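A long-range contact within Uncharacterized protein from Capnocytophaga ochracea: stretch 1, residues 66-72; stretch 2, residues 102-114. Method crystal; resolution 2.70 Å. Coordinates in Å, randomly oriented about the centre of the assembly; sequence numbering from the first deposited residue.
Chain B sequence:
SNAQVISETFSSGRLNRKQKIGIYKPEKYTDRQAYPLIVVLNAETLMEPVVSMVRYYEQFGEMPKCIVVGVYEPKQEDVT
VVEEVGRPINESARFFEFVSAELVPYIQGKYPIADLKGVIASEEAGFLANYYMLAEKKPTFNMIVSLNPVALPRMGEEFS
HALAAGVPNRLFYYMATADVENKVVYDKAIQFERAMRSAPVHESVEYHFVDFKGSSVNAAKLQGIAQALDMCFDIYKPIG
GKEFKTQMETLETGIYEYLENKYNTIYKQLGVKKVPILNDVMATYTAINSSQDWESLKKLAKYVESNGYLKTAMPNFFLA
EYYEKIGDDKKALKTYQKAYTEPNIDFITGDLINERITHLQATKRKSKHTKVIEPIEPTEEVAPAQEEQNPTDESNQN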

ATOM      1  N   CYS B  66     -13.950   4.525  -8.711  1.00 28.91           N
ATOM      2  CA  CYS B  66     -13.936   3.257  -9.430  1.00 30.78           C
ATOM      3  C   CYS B  66     -14.760   2.191  -8.723  1.00 37.98           C
ATOM      4  O   CYS B  66     -15.009   2.274  -7.521  1.00 44.39           O
ATOM      5  N   ILE B  67     -15.186   1.190  -9.486  1.00 30.62           N
ATOM      6  CA  ILE B  67     -15.854   0.028  -8.920  1.00 27.79           C
ATOM      7  C   ILE B  67     -14.892  -1.151  -8.924  1.00 28.53           C
ATOM      8  O   ILE B  67     -14.306  -1.481  -9.956  1.00 36.85           O
ATOM      9  N   VAL B  68     -14.715  -1.774  -7.763  1.00 25.50           N
ATOM     10  CA  VAL B  68     -13.794  -2.894  -7.634  1.00 28.23           C
ATOM     11  C   VAL B  68     -14.549  -4.187  -7.345  1.00 28.63           C
ATOM     12  O   VAL B  68     -15.351  -4.255  -6.414  1.00 37.65           O
ATOM     13  N   VAL B  69     -14.293  -5.209  -8.153  1.00 27.96           N
ATOM     14  CA  VAL B  69     -14.931  -6.506  -7.968  1.00 22.00           C
ATOM     15  C   VAL B  69     -13.891  -7.587  -7.705  1.00 22.17           C
ATOM     16  O   VAL B  69     -13.087  -7.908  -8.579  1.00 34.45           O
ATOM     17  N   GLY B  70     -13.894  -8.132  -6.494  1.00 23.67           N
ATOM     18  CA  GLY B  70     -12.979  -9.206  -6.160  1.00 20.64           C
ATOM     19  C   GLY B  70     -13.549 -10.601  -6.333  1.00 28.11           C
ATOM     20  O   GLY B  70     -14.756 -10.813  -6.216  1.00 27.45           O
ATOM     21  N   VAL B  71     -12.665 -11.563  -6.577  1.00 25.93           N
ATOM     22  CA  VAL B  71     -13.037 -12.970  -6.638  1.00 15.30           C
ATOM     23  C   VAL B  71     -12.350 -13.698  -5.490  1.00 22.74           C
ATOM     24  O   VAL B  71     -11.125 -13.792  -5.454  1.00 28.26           O
ATOM     25  N   TYR B  72     -13.137 -14.204  -4.548  1.00 26.08           N
ATOM     26  CA  TYR B  72     -12.576 -14.735  -3.311  1.00 26.54           C
ATOM     27  C   TYR B  72     -12.206 -16.210  -3.391  1.00 26.04           C
ATOM     28  O   TYR B  72     -13.035 -17.058  -3.726  1.00 23.67           O
ATOM     29  N   GLU B 102     -18.623 -13.881 -18.134  1.00 34.72           N
ATOM     30  CA  GLU B 102     -19.700 -13.940 -17.149  1.00 32.11           C
ATOM     31  C   GLU B 102     -19.641 -12.802 -16.135  1.00 34.25           C
ATOM     32  O   GLU B 102     -20.546 -11.968 -16.078  1.00 37.21           O
ATOM     33  N   LEU B 103     -18.581 -12.784 -15.331  1.00 29.72           N
ATOM     34  CA  LEU B 103     -18.446 -11.819 -14.244  1.00 30.12           C
ATOM     35  C   LEU B 103     -18.485 -10.371 -14.724  1.00 34.65           C
ATOM     36  O   LEU B 103     -19.301  -9.579 -14.255  1.00 39.16           O
ATOM     37  N   VAL B 104     -17.602 -10.032 -15.659  1.00 25.73           N
ATOM     38  CA  VAL B 104     -17.518  -8.664 -16.166  1.00 26.29           C
ATOM     39  C   VAL B 104     -18.813  -8.187 -16.851  1.00 32.98           C
ATOM     40  O   VAL B 104     -19.277  -7.082 -16.562  1.00 36.12           O
ATOM     41  N   PRO B 105     -19.410  -9.003 -17.746  1.00 32.05           N
ATOM     42  CA  PRO B 105     -20.681  -8.536 -18.320  1.00 28.37           C
ATOM     43  C   PRO B 105     -21.783  -8.378 -17.275  1.00 35.50           C
ATOM     44  O   PRO B 105     -22.648  -7.514 -17.425  1.00 44.42           O
ATOM     45  N   TYR B 106     -21.746  -9.203 -16.232  1.00 27.11           N
ATOM     46  CA  TYR B 106     -22.704  -9.095 -15.137  1.00 28.19           C
ATOM     47  C   TYR B 106     -22.584  -7.749 -14.438  1.00 36.55           C
ATOM     48  O   TYR B 106     -23.586  -7.102 -14.136  1.00 40.10           O
ATOM     49  N   ILE B 107     -21.347  -7.335 -14.180  1.00 36.19           N
ATOM     50  CA  ILE B 107     -21.091  -6.045 -13.554  1.00 31.32           C
ATOM     51  C   ILE B 107     -21.482  -4.909 -14.496  1.00 37.58           C
ATOM     52  O   ILE B 107     -22.040  -3.900 -14.067  1.00 34.28           O
ATOM     53  N   GLN B 108     -21.199  -5.087 -15.784  1.00 29.77           N
ATOM     54  CA  GLN B 108     -21.536  -4.081 -16.787  1.00 30.33           C
ATOM     55  C   GLN B 108     -23.044  -3.892 -16.908  1.00 38.84           C
ATOM     56  O   GLN B 108     -23.516  -2.815 -17.263  1.00 43.39           O
ATOM     57  N   GLY B 109     -23.795  -4.950 -16.619  1.00 39.73           N
ATOM     58  CA  GLY B 109     -25.242  -4.875 -16.650  1.00 32.02           C
ATOM     59  C   GLY B 109     -25.811  -4.218 -15.407  1.00 38.22           C
ATOM     60  O   GLY B 109     -26.807  -3.500 -15.476  1.00 60.59           O
ATOM     61  N   LYS B 110     -25.179  -4.475 -14.267  1.00 42.56           N
ATOM     62  CA  LYS B 110     -25.651  -3.957 -12.986  1.00 35.32           C
ATOM     63  C   LYS B 110     -25.210  -2.515 -12.723  1.00 37.45           C
ATOM     64  O   LYS B 110     -25.826  -1.809 -11.924  1.00 42.31           O
ATOM     65  N   TYR B 111     -24.154  -2.079 -13.404  1.00 40.90           N
ATOM     66  CA  TYR B 111     -23.560  -0.769 -13.137  1.00 30.38           C
ATOM     67  C   TYR B 111     -23.087  -0.082 -14.416  1.00 33.37           C
ATOM     68  O   TYR B 111     -22.761  -0.747 -15.398  1.00 41.67           O
ATOM     69  N   PRO B 112     -23.040   1.259 -14.404  1.00 35.27           N
ATOM     70  CA  PRO B 112     -22.509   2.017 -15.541  1.00 40.22           C
ATOM     71  C   PRO B 112     -20.985   1.961 -15.604  1.00 40.98           C
ATOM     72  O   PRO B 112     -20.310   2.882 -15.143  1.00 42.73           O
ATOM     73  N   ILE B 113     -20.453   0.876 -16.157  1.00 30.10           N
ATOM     74  CA  ILE B 113     -19.009   0.688 -16.242  1.00 27.84           C
ATOM     75  C   ILE B 113     -18.408   1.452 -17.418  1.00 25.25           C
ATOM     76  O   ILE B 113     -18.909   1.377 -18.540  1.00 34.09           O
ATOM     77  N   ALA B 114     -17.327   2.181 -17.156  1.00 29.74           N
ATOM     78  CA  ALA B 114     -16.641   2.946 -18.190  1.00 30.82           C
ATOM     79  C   ALA B 114     -15.860   2.032 -19.130  1.00 35.50           C
ATOM     80  O   ALA B 114     -15.858   0.813 -18.966  1.00 42.90           O
TER

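The two stretches meet through apolar side chains alone. No hydrogen bond crosses between them, and together they bury 282 Å². Strand 67-71 runs against helix 102-110 at 147° between their N-to-C directions, so the pair is roughly antiparallel. Their axes come within 10.8 Å, a spacing filled by side chains from both stretches. Because the directions oppose, Leu103 lies near Val69 and Val71, and the residues after the helix lie near Ile67.

Glu102 opens the stretch outside the contact. Both of its carboxylate oxygens are hydrogen-bonded elsewhere in the structure. Leu103 is the first residue to point toward the strand. It is a t,p rotamer. Its CD2 packs 3.7 Å from Val71 CG2, and both Leu103 CD1 and Leu103 CD2 lie about 4.1 Å from Val69 CG1. Val69 and Val71 are both t rotamers. The CA-to-CB bond of Val69 points toward the helix, whereas that of Val71 points sideways.

Val104, Pro105 and Tyr106 make no contact with the strand. Proline has no amide hydrogen, so the nitrogen of Pro105 has no bond to the preceding turn, and the helix is kinked there. The Tyr106 hydroxyl finds its polar partner elsewhere in the structure.

Ile107 comes one turn after Leu103 and again points toward the strand. The backbone bond from Ile107 N to Leu103 O, 3.0 Å long, links the two positions. Ile107 is an m,m rotamer. Its CD1 packs 3.7 Å from Val69 CG2, so Val69 touches both Leu103 and Ile107.

Gln108, Gly109 and Lys110 are exposed and out of reach of the strand. Tyr111 is the first residue to leave helical geometry, although its N still bonds to Ile107 O at 2.9 Å. Its CA-to-CB bond points toward the strand, with chi1 in the m well. Tyr111 CB lies 3.8 Å from Ile67 CD1, and that methyl approaches the ring obliquely.

Pro112 makes no contact within 4.5 Å. Ile113 begins a short strand segment. Its CA-to-CB bond points sideways, but the end of its m,m side chain comes nearer. Ile113 CD1 lies 4.1 Å from Ile67 CD1. Ile67 is an m,t rotamer pointing toward stretch 2, and its extended chi2 carries CD1 out to meet both Tyr111 and Ile113. Ala114 is buried but does not reach stretch 1.

Along the strand, Val68 is out of reach, in keeping with the alternation of a strand.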

ATOM      1  CB  CYS B  66     -12.499   2.760  -9.609  1.00 17.05           C
ATOM      2  SG  CYS B  66     -11.489   3.779 -10.703  1.00 84.84           S
ATOM      3  CB  ILE B  67     -17.137  -0.328  -9.695  1.00 24.12           C
ATOM      4  CG1 ILE B  67     -18.184   0.773  -9.516  1.00 32.83           C
ATOM      5  CG2 ILE B  67     -17.695  -1.660  -9.226  1.00 17.75           C
ATOM      6  CD1 ILE B  67     -19.514   0.464 -10.160  1.00 36.94           C
ATOM      7  CB  VAL B  68     -12.759  -2.647  -6.519  1.00 30.96           C
ATOM      8  CG1 VAL B  68     -11.718  -3.756  -6.503  1.00 13.47           C
ATOM      9  CG2 VAL B  68     -12.094  -1.294  -6.705  1.00 22.50           C
ATOM     10  CB  VAL B  69     -15.773  -6.900  -9.194  1.00 18.83           C
ATOM     11  CG1 VAL B  69     -16.344  -8.299  -9.019  1.00 25.41           C
ATOM     12  CG2 VAL B  69     -16.883  -5.889  -9.421  1.00 35.01           C
ATOM     13  CB  VAL B  71     -12.643 -13.619  -7.980  1.00 23.34           C
ATOM     14  CG1 VAL B  71     -13.038 -15.088  -7.999  1.00 16.50           C
ATOM     15  CG2 VAL B  71     -13.285 -12.876  -9.138  1.00 16.63           C
ATOM     16  CB  TYR B  72     -13.551 -14.510  -2.153  1.00 17.91           C
ATOM     17  CG  TYR B  72     -13.622 -13.070  -1.699  1.00 29.36           C
ATOM     18  CD1 TYR B  72     -14.529 -12.186  -2.269  1.00 35.99           C
ATOM     19  CD2 TYR B  72     -12.776 -12.594  -0.707  1.00 26.94           C
ATOM     20  CE1 TYR B  72     -14.593 -10.868  -1.858  1.00 39.45           C
ATOM     21  CE2 TYR B  72     -12.834 -11.279  -0.291  1.00 38.88           C
ATOM     22  CZ  TYR B  72     -13.743 -10.420  -0.869  1.00 38.61           C
ATOM     23  OH  TYR B  72     -13.802  -9.109  -0.456  1.00 40.06           O
ATOM     24  CB  GLU B 102     -19.679 -15.284 -16.418  1.00 29.77           C
ATOM     25  CG  GLU B 102     -19.837 -16.489 -17.328  1.00 38.86           C
ATOM     26  CD  GLU B 102     -19.869 -17.797 -16.563  1.00 55.66           C
ATOM     27  OE1 GLU B 102     -19.737 -17.764 -15.322  1.00 60.65           O
ATOM     28  OE2 GLU B 102     -20.029 -18.860 -17.200  1.00 59.87           O
ATOM     29  CB  LEU B 103     -17.149 -12.067 -13.474  1.00 30.48           C
ATOM     30  CG  LEU B 103     -16.929 -11.165 -12.259  1.00 24.53           C
ATOM     31  CD1 LEU B 103     -18.068 -11.323 -11.263  1.00 24.66           C
ATOM     32  CD2 LEU B 103     -15.596 -11.468 -11.604  1.00 17.37           C
ATOM     33  CB  VAL B 104     -16.324  -8.502 -17.137  1.00 20.16           C
ATOM     34  CG1 VAL B 104     -16.384  -7.159 -17.848  1.00 16.32           C
ATOM     35  CG2 VAL B 104     -15.009  -8.650 -16.385  1.00 22.29           C
ATOM     36  CB  PRO B 105     -21.041  -9.637 -19.324  1.00 17.85           C
ATOM     37  CG  PRO B 105     -19.742 -10.271 -19.667  1.00 27.46           C
ATOM     38  CD  PRO B 105     -18.961 -10.252 -18.388  1.00 31.60           C
ATOM     39  CB  TYR B 106     -22.503 -10.228 -14.133  1.00 24.67           C
ATOM     40  CG  TYR B 106     -23.207 -10.019 -12.810  1.00 30.19           C
ATOM     41  CD1 TYR B 106     -24.577 -10.207 -12.692  1.00 30.27           C
ATOM     42  CD2 TYR B 106     -22.497  -9.644 -11.675  1.00 30.63           C
ATOM     43  CE1 TYR B 106     -25.224 -10.021 -11.481  1.00 30.76           C
ATOM     44  CE2 TYR B 106     -23.133  -9.457 -10.462  1.00 38.61           C
ATOM     45  CZ  TYR B 106     -24.496  -9.646 -10.371  1.00 42.42           C
ATOM     46  OH  TYR B 106     -25.130  -9.460  -9.164  1.00 50.78           O
ATOM     47  CB  ILE B 107     -19.611  -5.901 -13.148  1.00 26.42           C
ATOM     48  CG1 ILE B 107     -19.218  -7.019 -12.183  1.00 25.45           C
ATOM     49  CG2 ILE B 107     -19.358  -4.550 -12.501  1.00 29.15           C
ATOM     50  CD1 ILE B 107     -20.036  -7.034 -10.912  1.00 23.19           C
ATOM     51  CB  GLN B 108     -20.951  -4.461 -18.147  1.00 27.21           C
ATOM     52  CG  GLN B 108     -19.453  -4.251 -18.259  1.00 32.45           C
ATOM     53  CD  GLN B 108     -18.895  -4.771 -19.566  1.00 39.38           C
ATOM     54  OE1 GLN B 108     -19.188  -5.896 -19.976  1.00 44.46           O
ATOM     55  NE2 GLN B 108     -18.090  -3.954 -20.234  1.00 44.66           N
ATOM     56  CB  LYS B 110     -25.163  -4.859 -11.849  1.00 45.38           C
ATOM     57  CG  LYS B 110     -26.215  -5.172 -10.797  1.00 59.86           C
ATOM     58  CD  LYS B 110     -25.669  -6.125  -9.741  1.00 68.78           C
ATOM     59  CE  LYS B 110     -26.758  -6.573  -8.780  1.00 72.87           C
ATOM     60  NZ  LYS B 110     -27.393  -5.422  -8.079  1.00 82.28           N
ATOM     61  CB  TYR B 111     -22.379  -0.900 -12.169  1.00 37.87           C
ATOM     62  CG  TYR B 111     -22.690  -1.643 -10.890  1.00 47.21           C
ATOM     63  CD1 TYR B 111     -23.475  -1.067  -9.902  1.00 46.96           C
ATOM     64  CD2 TYR B 111     -22.184  -2.916 -10.665  1.00 51.06           C
ATOM     65  CE1 TYR B 111     -23.759  -1.741  -8.731  1.00 49.98           C
ATOM     66  CE2 TYR B 111     -22.460  -3.598  -9.495  1.00 54.68           C
ATOM     67  CZ  TYR B 111     -23.247  -3.005  -8.531  1.00 49.92           C
ATOM     68  OH  TYR B 111     -23.526  -3.680  -7.365  1.00 47.73           O
ATOM     69  CB  PRO B 112     -22.998   3.443 -15.271  1.00 38.50           C
ATOM     70  CG  PRO B 112     -23.155   3.508 -13.792  1.00 34.90           C
ATOM     71  CD  PRO B 112     -23.607   2.142 -13.368  1.00 37.08           C
ATOM     72  CB  ILE B 113     -18.647  -0.808 -16.374  1.00 29.24           C
ATOM     73  CG1 ILE B 113     -19.235  -1.604 -15.207  1.00 31.49           C
ATOM     74  CG2 ILE B 113     -17.140  -0.993 -16.446  1.00 20.09           C
ATOM     75  CD1 ILE B 113     -18.829  -1.085 -13.843  1.00 15.91           C
ATOM     76  CB  ALA B 114     -15.711   3.974 -17.560  1.00 30.23           C
TER